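Local coordinates for protein formylmethanofuran--tetrahydromethanopterin formyltransferase (Methanosarcina barkeri, PDB 1M5S) that probably catalyses the reversible transfer of a formyl group from formylmethanofuran to tetrahydromethanopterin, a step of methanogenesis from carbon dioxide, at residues V104-G118 and D148-G160. Sequence-based numbering, arbitrary orientation.
Unlike the reference sequence in segment 104-118: D115 (reference Phe).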
# COMPACT_ATOMS: atom_id res chain seq x y z
N VAL A 104 -3.51 4.38 22.81
CA VAL A 104 -2.11 4.69 23.08
C VAL A 104 -1.66 4.00 24.36
O VAL A 104 -2.32 4.10 25.39
CB VAL A 104 -1.89 6.21 23.25
CG1 VAL A 104 -0.49 6.50 23.76
CG2 VAL A 104 -2.11 6.91 21.93
N PHE A 105 -0.56 3.25 24.26
CA PHE A 105 0.04 2.60 25.42
C PHE A 105 1.50 3.01 25.57
O PHE A 105 2.09 3.59 24.65
CB PHE A 105 -0.06 1.08 25.28
CG PHE A 105 -1.47 0.58 25.18
CD1 PHE A 105 -2.23 0.36 26.32
CD2 PHE A 105 -2.05 0.36 23.94
CE1 PHE A 105 -3.55 -0.07 26.23
CE2 PHE A 105 -3.37 -0.07 23.84
CZ PHE A 105 -4.12 -0.28 24.99
N ASN A 106 2.07 2.70 26.73
CA ASN A 106 3.43 3.11 27.06
C ASN A 106 4.44 2.14 26.44
O ASN A 106 4.44 0.95 26.76
CB ASN A 106 3.59 3.13 28.58
CG ASN A 106 4.86 3.83 29.03
OD1 ASN A 106 5.73 4.16 28.22
ND2 ASN A 106 4.95 4.09 30.32
N GLY A 107 5.32 2.67 25.59
CA GLY A 107 6.34 1.84 24.97
C GLY A 107 7.52 1.53 25.87
O GLY A 107 8.17 0.50 25.69
N LEU A 108 7.79 2.41 26.84
CA LEU A 108 8.91 2.24 27.76
C LEU A 108 8.45 2.22 29.22
O LEU A 108 8.74 3.14 29.98
CB LEU A 108 9.93 3.37 27.56
CG LEU A 108 10.97 3.24 26.43
CD1 LEU A 108 11.50 4.60 26.03
CD2 LEU A 108 12.10 2.33 26.88
N PRO A 109 7.71 1.17 29.63
CA PRO A 109 7.01 1.17 30.92
C PRO A 109 7.93 1.05 32.13
O PRO A 109 7.67 1.66 33.17
CB PRO A 109 6.08 -0.04 30.80
CG PRO A 109 6.79 -0.96 29.88
CD PRO A 109 7.43 -0.06 28.86
N GLU A 110 9.01 0.29 31.99
CA GLU A 110 9.98 0.09 33.07
C GLU A 110 11.01 1.22 33.16
O GLU A 110 11.86 1.21 34.05
CB GLU A 110 10.69 -1.25 32.88
CG GLU A 110 10.17 -2.40 33.74
N ALA A 111 10.89 2.22 32.29
CA ALA A 111 11.85 3.33 32.22
C ALA A 111 11.75 4.24 33.44
O ALA A 111 10.67 4.41 33.99
CB ALA A 111 11.63 4.14 30.96
N GLU A 112 12.86 4.88 33.79
CA GLU A 112 12.88 5.74 34.97
C GLU A 112 12.12 7.04 34.76
O GLU A 112 11.39 7.49 35.65
CB GLU A 112 14.32 6.04 35.39
CG GLU A 112 14.44 6.40 36.87
CD GLU A 112 15.68 7.21 37.18
OE1 GLU A 112 15.76 8.37 36.74
OE2 GLU A 112 16.57 6.67 37.88
N LYS A 113 12.30 7.66 33.60
CA LYS A 113 11.55 8.87 33.25
C LYS A 113 10.17 8.49 32.68
O LYS A 113 10.03 7.49 31.99
CB LYS A 113 12.34 9.68 32.22
CG LYS A 113 12.40 11.16 32.53
CD LYS A 113 11.25 11.90 31.89
CE LYS A 113 11.42 13.40 32.03
NZ LYS A 113 11.19 13.85 33.42
N GLN A 114 9.14 9.23 33.09
CA GLN A 114 7.76 9.00 32.65
C GLN A 114 7.01 10.33 32.51
O GLN A 114 6.93 11.11 33.46
CB GLN A 114 7.00 8.13 33.66
CG GLN A 114 7.52 6.71 33.80
CD GLN A 114 7.16 5.83 32.63
OE1 GLN A 114 6.32 6.18 31.80
NE2 GLN A 114 7.80 4.66 32.55
N ASP A 115 6.47 10.57 31.32
CA ASP A 115 5.62 11.74 31.10
C ASP A 115 4.16 11.30 31.20
O ASP A 115 3.80 10.24 30.69
CB ASP A 115 5.92 12.35 29.72
CG ASP A 115 7.35 12.84 29.59
OD1 ASP A 115 8.16 12.18 28.91
OD2 ASP A 115 7.67 13.91 30.16
N ASN A 116 3.35 12.05 31.95
CA ASN A 116 1.98 11.63 32.23
C ASN A 116 0.99 12.07 31.14
O ASN A 116 -0.10 12.55 31.43
CB ASN A 116 1.53 12.11 33.62
CG ASN A 116 1.34 13.63 33.70
OD1 ASN A 116 1.88 14.40 32.88
ND2 ASN A 116 0.56 14.07 34.68
N VAL A 117 1.34 11.76 29.90
CA VAL A 117 0.59 12.17 28.71
C VAL A 117 -0.89 11.78 28.77
O VAL A 117 -1.77 12.60 28.50
CB VAL A 117 1.24 11.57 27.44
CG1 VAL A 117 0.55 12.10 26.18
CG2 VAL A 117 2.72 11.91 27.41
N GLY A 118 -1.17 10.54 29.18
CA GLY A 118 -2.54 10.08 29.27
C GLY A 118 -3.38 10.85 30.27
O GLY A 118 -4.57 11.11 30.04
N ASP A 148 -14.72 5.43 22.60
CA ASP A 148 -13.82 5.79 23.70
C ASP A 148 -12.36 5.70 23.23
O ASP A 148 -11.94 4.68 22.68
CB ASP A 148 -14.02 4.85 24.89
CG ASP A 148 -15.39 5.00 25.54
OD1 ASP A 148 -15.85 6.14 25.75
OD2 ASP A 148 -15.98 3.96 25.94
N PHE A 149 -11.61 6.79 23.40
CA PHE A 149 -10.17 6.77 23.16
C PHE A 149 -9.46 6.32 24.45
O PHE A 149 -9.71 6.85 25.52
CB PHE A 149 -9.68 8.15 22.73
CG PHE A 149 -8.18 8.27 22.62
CD1 PHE A 149 -7.47 7.48 21.71
CD2 PHE A 149 -7.48 9.18 23.41
CE1 PHE A 149 -6.09 7.60 21.60
CE2 PHE A 149 -6.09 9.31 23.30
CZ PHE A 149 -5.40 8.52 22.39
N LEU A 150 -8.63 5.29 24.33
CA LEU A 150 -7.89 4.77 25.48
C LEU A 150 -6.43 5.24 25.43
O LEU A 150 -5.79 5.19 24.39
CB LEU A 150 -7.95 3.24 25.50
CG LEU A 150 -9.15 2.58 26.19
CD1 LEU A 150 -10.42 3.36 25.97
CD2 LEU A 150 -9.31 1.17 25.66
N ALA A 151 -5.95 5.79 26.55
CA ALA A 151 -4.58 6.26 26.65
C ALA A 151 -3.98 5.90 28.01
O ALA A 151 -4.45 6.37 29.05
CB ALA A 151 -4.52 7.79 26.44
N GLU A 152 -2.93 5.08 28.01
CA GLU A 152 -2.20 4.77 29.24
C GLU A 152 -1.72 6.05 29.93
O GLU A 152 -1.48 7.07 29.27
CB GLU A 152 -1.01 3.87 28.93
CG GLU A 152 -0.24 3.40 30.15
CD GLU A 152 0.58 2.14 29.90
OE1 GLU A 152 0.50 1.59 28.78
OE2 GLU A 152 1.29 1.70 30.82
N GLU A 153 -1.62 6.00 31.25
CA GLU A 153 -1.30 7.20 32.02
C GLU A 153 -0.00 7.86 31.56
O GLU A 153 0.04 9.07 31.31
CB GLU A 153 -1.21 6.87 33.50
CG GLU A 153 -0.82 8.06 34.36
CD GLU A 153 -0.75 7.73 35.83
OE1 GLU A 153 -0.13 6.71 36.19
OE2 GLU A 153 -1.33 8.50 36.63
N ASN A 154 1.03 7.04 31.40
CA ASN A 154 2.38 7.53 31.17
C ASN A 154 2.96 7.05 29.84
O ASN A 154 2.61 5.98 29.35
CB ASN A 154 3.31 7.06 32.30
CG ASN A 154 3.15 7.88 33.57
OD1 ASN A 154 2.94 9.10 33.52
ND2 ASN A 154 3.29 7.23 34.71
N ILE A 155 3.89 7.84 29.31
CA ILE A 155 4.79 7.37 28.26
C ILE A 155 6.25 7.54 28.71
O ILE A 155 6.69 8.65 29.02
CB ILE A 155 4.54 8.13 26.94
CG1 ILE A 155 3.24 7.65 26.31
CG2 ILE A 155 5.70 7.91 25.97
CD1 ILE A 155 2.47 8.75 25.67
N GLY A 156 6.98 6.43 28.74
CA GLY A 156 8.37 6.44 29.16
C GLY A 156 9.32 7.03 28.14
O GLY A 156 9.05 7.02 26.93
N ALA A 157 10.45 7.51 28.64
CA ALA A 157 11.50 8.08 27.80
C ALA A 157 12.86 7.75 28.41
O ALA A 157 12.96 7.43 29.60
CB ALA A 157 11.32 9.60 27.70
N ILE A 158 13.89 7.68 27.56
CA ILE A 158 15.25 7.42 28.02
C ILE A 158 16.25 8.30 27.28
O ILE A 158 15.88 9.15 26.46
CB ILE A 158 15.66 5.93 27.83
CG1 ILE A 158 15.32 5.45 26.41
CG2 ILE A 158 14.99 5.05 28.87
CD1 ILE A 158 16.50 5.35 25.50
N ALA A 159 17.51 8.21 27.72
CA ALA A 159 18.63 8.82 27.02
C ALA A 159 19.09 7.85 25.94
O ALA A 159 19.56 6.74 26.23
CB ALA A 159 19.78 9.10 28.01
N GLY A 160 18.80 8.21 24.69
CA GLY A 160 19.11 7.34 23.58
C GLY A 160 20.17 7.92 22.68
O GLY A 160 20.94 8.80 23.09
O HOH W 1 14.77 7.33 31.90
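N106 grips strand 155-160 by a side-chain bond: its OD1 takes the G156 N-H at 2.6 Å, while L108 N reaches the same oxygen from the opposite face and closes an Asx turn. With CG anti to the backbone N (chi1 -167°), the amide lies alongside the N154-G156 backbone, and ND2 is held by Q114 OE1. Q114 NE2 in turn bonds L108 O and A111 O, tying the loop over G156, whose CA lies 3.4 Å from L108 O. Replacing N106 by alanine would probably leave the L108 and G156 N-H groups without their shared acceptor and Q114 OE1 without the ND2 donor. The extended E152 side chain takes the N106 N-H on OE1, from above the carboxylate plane. On the face with V104, A151 and I155 packing is tight: I155 CD1 sits 3.5 Å from V117 CB, and V104 CG2 meets the F149 ring edge at CZ. The K113 end is looser, with a weak A157 N to K113 O bond of 3.4 Å and a water linking K113 N to A157 O. V104 pairs in parallel with A151, and D115 antiparallel with I155, either side of the break at E153-N154 in strand 147-170; helix 81-95 and strand 12-26 pack against I155, and R137 of strand 137-144 salt-bridges E152.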